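Local structure of glucose-6-phosphate isomerase (3QKI) at residues 185-198 with 210-222. The protein probably catalyses the reversible conversion of alpha-D-glucose 6-phosphate to beta-D-fructose 6-phosphate, an early step of glycolysis. Residues are numbered along the deposited sequence; the frame is centred on the assembly and turned at random.
Sequences YEAMKYYYYNMELN and NNYDQDNVFNVRF
The end of helix 179-197 and N198 run antiparallel to 210-222, with CA atoms 5.9 Å apart at N198 and N210 and 8.4 Å at Y185 and V220. N198 grips the backbone of N211 with both amide atoms: OD1 accepts from N211 N at 2.8 Å, while ND2 gives a nearly straight bond (173°) to N211 O and a second, more bent bond to Y193 O at the helix end. N194 OD1 accepts from Y212 OH at 2.6 Å and, weakly, from N210 ND2, whose stronger partner is N200. The rings of Y193 and Y212 meet obliquely, planes 76° apart. In the parallel five-stranded sheet of this sugar isomerase domain, 219-223 is an edge strand beside 168-172, and helix 179-197 with the loop after it forms the right-handed crossover between them. V220 CB sits over one face of the Y185 ring, 3.9 Å from its centroid; with Y185 CG anti to the backbone nitrogen (chi1 177°), the ring reaches the strand. A water joins the hydroxyls of Y185 and Y193 to F218 O. Y192 OH donates to N216 O, at the ring edge, and also bonds R154. L197 CD1 packs on V217 CG2 (3.6 Å).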
# COMPACT_ATOMS: atom_id res chain seq x y z
N TYR A 185 8.75 -11.60 -7.71
CA TYR A 185 9.61 -10.94 -8.65
C TYR A 185 10.47 -9.84 -7.96
O TYR A 185 11.69 -9.86 -8.01
CB TYR A 185 8.81 -10.38 -9.84
CG TYR A 185 9.70 -9.62 -10.79
CD1 TYR A 185 10.65 -10.29 -11.56
CD2 TYR A 185 9.66 -8.23 -10.85
CE1 TYR A 185 11.54 -9.60 -12.37
CE2 TYR A 185 10.55 -7.52 -11.66
CZ TYR A 185 11.47 -8.21 -12.42
OH TYR A 185 12.29 -7.54 -13.27
N GLU A 186 9.81 -8.90 -7.31
CA GLU A 186 10.49 -7.83 -6.59
C GLU A 186 11.35 -8.34 -5.43
O GLU A 186 12.43 -7.81 -5.19
CB GLU A 186 9.48 -6.78 -6.11
CG GLU A 186 8.92 -5.93 -7.25
CD GLU A 186 9.94 -5.07 -7.97
OE1 GLU A 186 10.92 -4.62 -7.33
OE2 GLU A 186 9.77 -4.86 -9.19
N ALA A 187 10.89 -9.39 -4.73
CA ALA A 187 11.63 -9.96 -3.61
C ALA A 187 12.95 -10.59 -4.04
O ALA A 187 13.96 -10.45 -3.35
CB ALA A 187 10.78 -11.01 -2.90
N MET A 188 12.92 -11.32 -5.16
CA MET A 188 14.03 -12.13 -5.63
C MET A 188 14.97 -11.53 -6.67
O MET A 188 16.08 -12.04 -6.83
CB MET A 188 13.49 -13.50 -6.12
CG MET A 188 12.77 -14.31 -5.03
SD MET A 188 13.58 -14.28 -3.38
CE MET A 188 15.21 -14.91 -3.82
N LYS A 189 14.52 -10.54 -7.44
CA LYS A 189 15.34 -10.00 -8.52
C LYS A 189 16.76 -9.60 -8.14
O LYS A 189 17.69 -9.96 -8.86
CB LYS A 189 14.61 -8.97 -9.38
CG LYS A 189 14.41 -7.60 -8.73
CD LYS A 189 13.57 -6.70 -9.66
CE LYS A 189 13.68 -5.25 -9.26
NZ LYS A 189 12.59 -4.43 -9.86
N TYR A 190 16.94 -8.89 -7.01
CA TYR A 190 18.26 -8.46 -6.57
C TYR A 190 19.08 -9.60 -6.04
O TYR A 190 20.29 -9.57 -6.20
CB TYR A 190 18.21 -7.26 -5.60
CG TYR A 190 17.93 -5.99 -6.36
CD1 TYR A 190 18.90 -5.41 -7.18
CD2 TYR A 190 16.66 -5.42 -6.37
CE1 TYR A 190 18.65 -4.25 -7.90
CE2 TYR A 190 16.39 -4.26 -7.10
CZ TYR A 190 17.39 -3.67 -7.86
OH TYR A 190 17.12 -2.55 -8.62
N TYR A 191 18.43 -10.65 -5.48
CA TYR A 191 19.18 -11.83 -5.04
C TYR A 191 19.76 -12.49 -6.30
O TYR A 191 20.94 -12.82 -6.36
CB TYR A 191 18.30 -12.79 -4.26
CG TYR A 191 19.03 -14.02 -3.80
CD1 TYR A 191 18.98 -15.20 -4.54
CD2 TYR A 191 19.82 -14.01 -2.65
CE1 TYR A 191 19.68 -16.34 -4.15
CE2 TYR A 191 20.54 -15.14 -2.25
CZ TYR A 191 20.47 -16.30 -3.01
OH TYR A 191 21.15 -17.42 -2.62
N TYR A 192 18.93 -12.62 -7.34
CA TYR A 192 19.33 -13.17 -8.61
C TYR A 192 20.44 -12.30 -9.28
O TYR A 192 21.48 -12.84 -9.64
CB TYR A 192 18.09 -13.33 -9.47
CG TYR A 192 18.36 -13.58 -10.94
CD1 TYR A 192 18.84 -14.82 -11.39
CD2 TYR A 192 18.11 -12.59 -11.89
CE1 TYR A 192 19.06 -15.06 -12.74
CE2 TYR A 192 18.34 -12.81 -13.23
CZ TYR A 192 18.81 -14.05 -13.66
OH TYR A 192 19.02 -14.24 -15.00
N TYR A 193 20.25 -10.97 -9.38
CA TYR A 193 21.28 -10.12 -10.02
C TYR A 193 22.60 -10.10 -9.27
O TYR A 193 23.65 -10.14 -9.90
CB TYR A 193 20.85 -8.66 -10.15
CG TYR A 193 19.54 -8.36 -10.82
CD1 TYR A 193 19.10 -9.10 -11.92
CD2 TYR A 193 18.80 -7.23 -10.45
CE1 TYR A 193 17.88 -8.81 -12.53
CE2 TYR A 193 17.61 -6.90 -11.10
CZ TYR A 193 17.15 -7.70 -12.13
OH TYR A 193 15.97 -7.34 -12.75
N ASN A 194 22.54 -9.96 -7.94
CA ASN A 194 23.71 -9.76 -7.09
C ASN A 194 24.46 -11.05 -6.76
O ASN A 194 25.68 -11.08 -6.91
CB ASN A 194 23.34 -8.99 -5.80
CG ASN A 194 22.75 -7.63 -6.08
OD1 ASN A 194 22.80 -7.12 -7.21
ND2 ASN A 194 22.18 -7.00 -5.06
N MET A 195 23.74 -12.07 -6.26
CA MET A 195 24.31 -13.35 -5.85
C MET A 195 24.58 -14.28 -7.01
O MET A 195 25.57 -15.00 -6.99
CB MET A 195 23.42 -14.02 -4.77
CG MET A 195 23.81 -13.66 -3.35
SD MET A 195 24.03 -11.89 -2.99
CE MET A 195 22.43 -11.40 -2.71
N GLU A 196 23.71 -14.30 -8.01
CA GLU A 196 23.89 -15.17 -9.16
C GLU A 196 24.64 -14.50 -10.33
O GLU A 196 25.75 -14.91 -10.63
CB GLU A 196 22.56 -15.78 -9.62
CG GLU A 196 22.71 -16.72 -10.80
CD GLU A 196 21.54 -17.63 -11.12
OE1 GLU A 196 20.71 -17.91 -10.22
OE2 GLU A 196 21.47 -18.09 -12.28
N LEU A 197 24.08 -13.47 -10.95
CA LEU A 197 24.74 -12.84 -12.10
C LEU A 197 26.06 -12.14 -11.77
O LEU A 197 27.01 -12.26 -12.54
CB LEU A 197 23.80 -11.91 -12.87
CG LEU A 197 22.47 -12.49 -13.32
CD1 LEU A 197 21.73 -11.48 -14.15
CD2 LEU A 197 22.65 -13.79 -14.11
N ASN A 198 26.13 -11.43 -10.62
CA ASN A 198 27.32 -10.70 -10.21
C ASN A 198 28.17 -11.47 -9.22
O ASN A 198 29.25 -11.01 -8.87
CB ASN A 198 26.97 -9.27 -9.73
CG ASN A 198 26.58 -8.38 -10.88
OD1 ASN A 198 27.43 -7.82 -11.55
ND2 ASN A 198 25.28 -8.20 -11.14
N ASN A 210 28.50 -3.75 -9.58
CA ASN A 210 27.59 -4.76 -10.11
C ASN A 210 27.00 -4.29 -11.41
O ASN A 210 26.65 -3.10 -11.55
CB ASN A 210 26.45 -5.07 -9.12
CG ASN A 210 26.81 -6.04 -8.03
OD1 ASN A 210 27.93 -6.53 -7.91
ND2 ASN A 210 25.83 -6.37 -7.21
N ASN A 211 26.93 -5.20 -12.38
CA ASN A 211 26.40 -4.91 -13.71
C ASN A 211 24.95 -5.39 -13.81
O ASN A 211 24.65 -6.53 -13.45
CB ASN A 211 27.29 -5.59 -14.77
CG ASN A 211 27.05 -5.02 -16.14
OD1 ASN A 211 26.00 -5.24 -16.76
ND2 ASN A 211 28.00 -4.25 -16.63
N TYR A 212 24.06 -4.51 -14.30
CA TYR A 212 22.64 -4.79 -14.45
C TYR A 212 22.18 -4.77 -15.93
O TYR A 212 21.01 -4.95 -16.21
CB TYR A 212 21.78 -3.88 -13.52
CG TYR A 212 22.11 -4.08 -12.05
CD1 TYR A 212 21.59 -5.16 -11.33
CD2 TYR A 212 22.99 -3.22 -11.39
CE1 TYR A 212 21.92 -5.36 -9.99
CE2 TYR A 212 23.34 -3.43 -10.05
CZ TYR A 212 22.82 -4.51 -9.36
OH TYR A 212 23.14 -4.73 -8.05
N ASP A 213 23.12 -4.56 -16.85
CA ASP A 213 22.86 -4.51 -18.29
C ASP A 213 23.63 -5.67 -18.91
O ASP A 213 24.70 -5.50 -19.48
CB ASP A 213 23.22 -3.14 -18.90
CG ASP A 213 22.97 -2.98 -20.39
OD1 ASP A 213 22.12 -3.75 -20.93
OD2 ASP A 213 23.58 -2.08 -21.01
N GLN A 214 23.12 -6.86 -18.71
CA GLN A 214 23.74 -8.08 -19.20
C GLN A 214 22.66 -9.10 -19.60
O GLN A 214 21.46 -8.83 -19.43
CB GLN A 214 24.75 -8.64 -18.17
CG GLN A 214 24.15 -8.97 -16.80
CD GLN A 214 25.19 -9.60 -15.92
OE1 GLN A 214 25.57 -10.75 -16.12
NE2 GLN A 214 25.65 -8.87 -14.92
N ASP A 215 23.07 -10.23 -20.18
CA ASP A 215 22.17 -11.31 -20.59
C ASP A 215 21.27 -11.74 -19.45
O ASP A 215 21.70 -11.81 -18.30
CB ASP A 215 22.98 -12.56 -21.01
CG ASP A 215 23.59 -12.53 -22.39
OD1 ASP A 215 24.34 -13.47 -22.71
OD2 ASP A 215 23.30 -11.57 -23.16
N ASN A 216 20.04 -12.10 -19.79
CA ASN A 216 19.08 -12.63 -18.82
C ASN A 216 18.73 -11.74 -17.64
O ASN A 216 18.46 -12.22 -16.54
CB ASN A 216 19.34 -14.11 -18.47
CG ASN A 216 19.37 -15.00 -19.70
OD1 ASN A 216 18.68 -14.76 -20.69
ND2 ASN A 216 20.17 -16.03 -19.66
N VAL A 217 18.73 -10.42 -17.90
CA VAL A 217 18.22 -9.40 -17.00
C VAL A 217 16.97 -8.96 -17.76
O VAL A 217 17.05 -8.14 -18.68
CB VAL A 217 19.16 -8.21 -16.70
CG1 VAL A 217 18.45 -7.15 -15.86
CG2 VAL A 217 20.42 -8.69 -15.99
N PHE A 218 15.84 -9.58 -17.42
CA PHE A 218 14.58 -9.27 -18.11
C PHE A 218 13.86 -8.07 -17.52
O PHE A 218 13.76 -7.94 -16.29
CB PHE A 218 13.66 -10.50 -18.11
CG PHE A 218 14.18 -11.62 -18.97
CD1 PHE A 218 13.79 -11.74 -20.30
CD2 PHE A 218 15.06 -12.57 -18.45
CE1 PHE A 218 14.27 -12.80 -21.09
CE2 PHE A 218 15.56 -13.59 -19.25
CZ PHE A 218 15.15 -13.71 -20.56
N ASN A 219 13.35 -7.21 -18.39
CA ASN A 219 12.60 -6.05 -17.92
C ASN A 219 11.14 -6.52 -17.81
O ASN A 219 10.40 -6.51 -18.79
CB ASN A 219 12.79 -4.89 -18.88
CG ASN A 219 12.10 -3.60 -18.50
OD1 ASN A 219 11.42 -3.48 -17.46
ND2 ASN A 219 12.26 -2.61 -19.34
N VAL A 220 10.76 -7.00 -16.62
CA VAL A 220 9.43 -7.54 -16.36
C VAL A 220 8.49 -6.43 -15.92
O VAL A 220 8.79 -5.70 -14.98
CB VAL A 220 9.48 -8.72 -15.36
CG1 VAL A 220 8.10 -9.34 -15.14
CG2 VAL A 220 10.47 -9.78 -15.83
N ARG A 221 7.36 -6.30 -16.62
CA ARG A 221 6.31 -5.31 -16.31
C ARG A 221 4.99 -6.04 -16.05
O ARG A 221 4.72 -7.09 -16.66
CB ARG A 221 6.15 -4.31 -17.48
CG ARG A 221 7.47 -3.66 -17.90
CD ARG A 221 7.59 -2.24 -17.41
NE ARG A 221 8.86 -1.60 -17.79
CZ ARG A 221 9.00 -0.69 -18.75
NH1 ARG A 221 7.97 -0.32 -19.49
NH2 ARG A 221 10.19 -0.12 -18.95
N PHE A 222 4.16 -5.50 -15.14
CA PHE A 222 2.84 -6.07 -14.81
C PHE A 222 1.75 -5.11 -15.25
O PHE A 222 1.68 -3.98 -14.77
CB PHE A 222 2.74 -6.41 -13.32
CG PHE A 222 3.73 -7.46 -12.90
CD1 PHE A 222 4.97 -7.10 -12.37
CD2 PHE A 222 3.43 -8.82 -13.03
CE1 PHE A 222 5.91 -8.07 -12.02
CE2 PHE A 222 4.37 -9.79 -12.69
CZ PHE A 222 5.60 -9.41 -12.17
O HOH W 1 14.48 -8.95 -13.99
O HOH W 2 26.58 -13.14 -15.11
O HOH W 3 28.53 -9.15 -14.43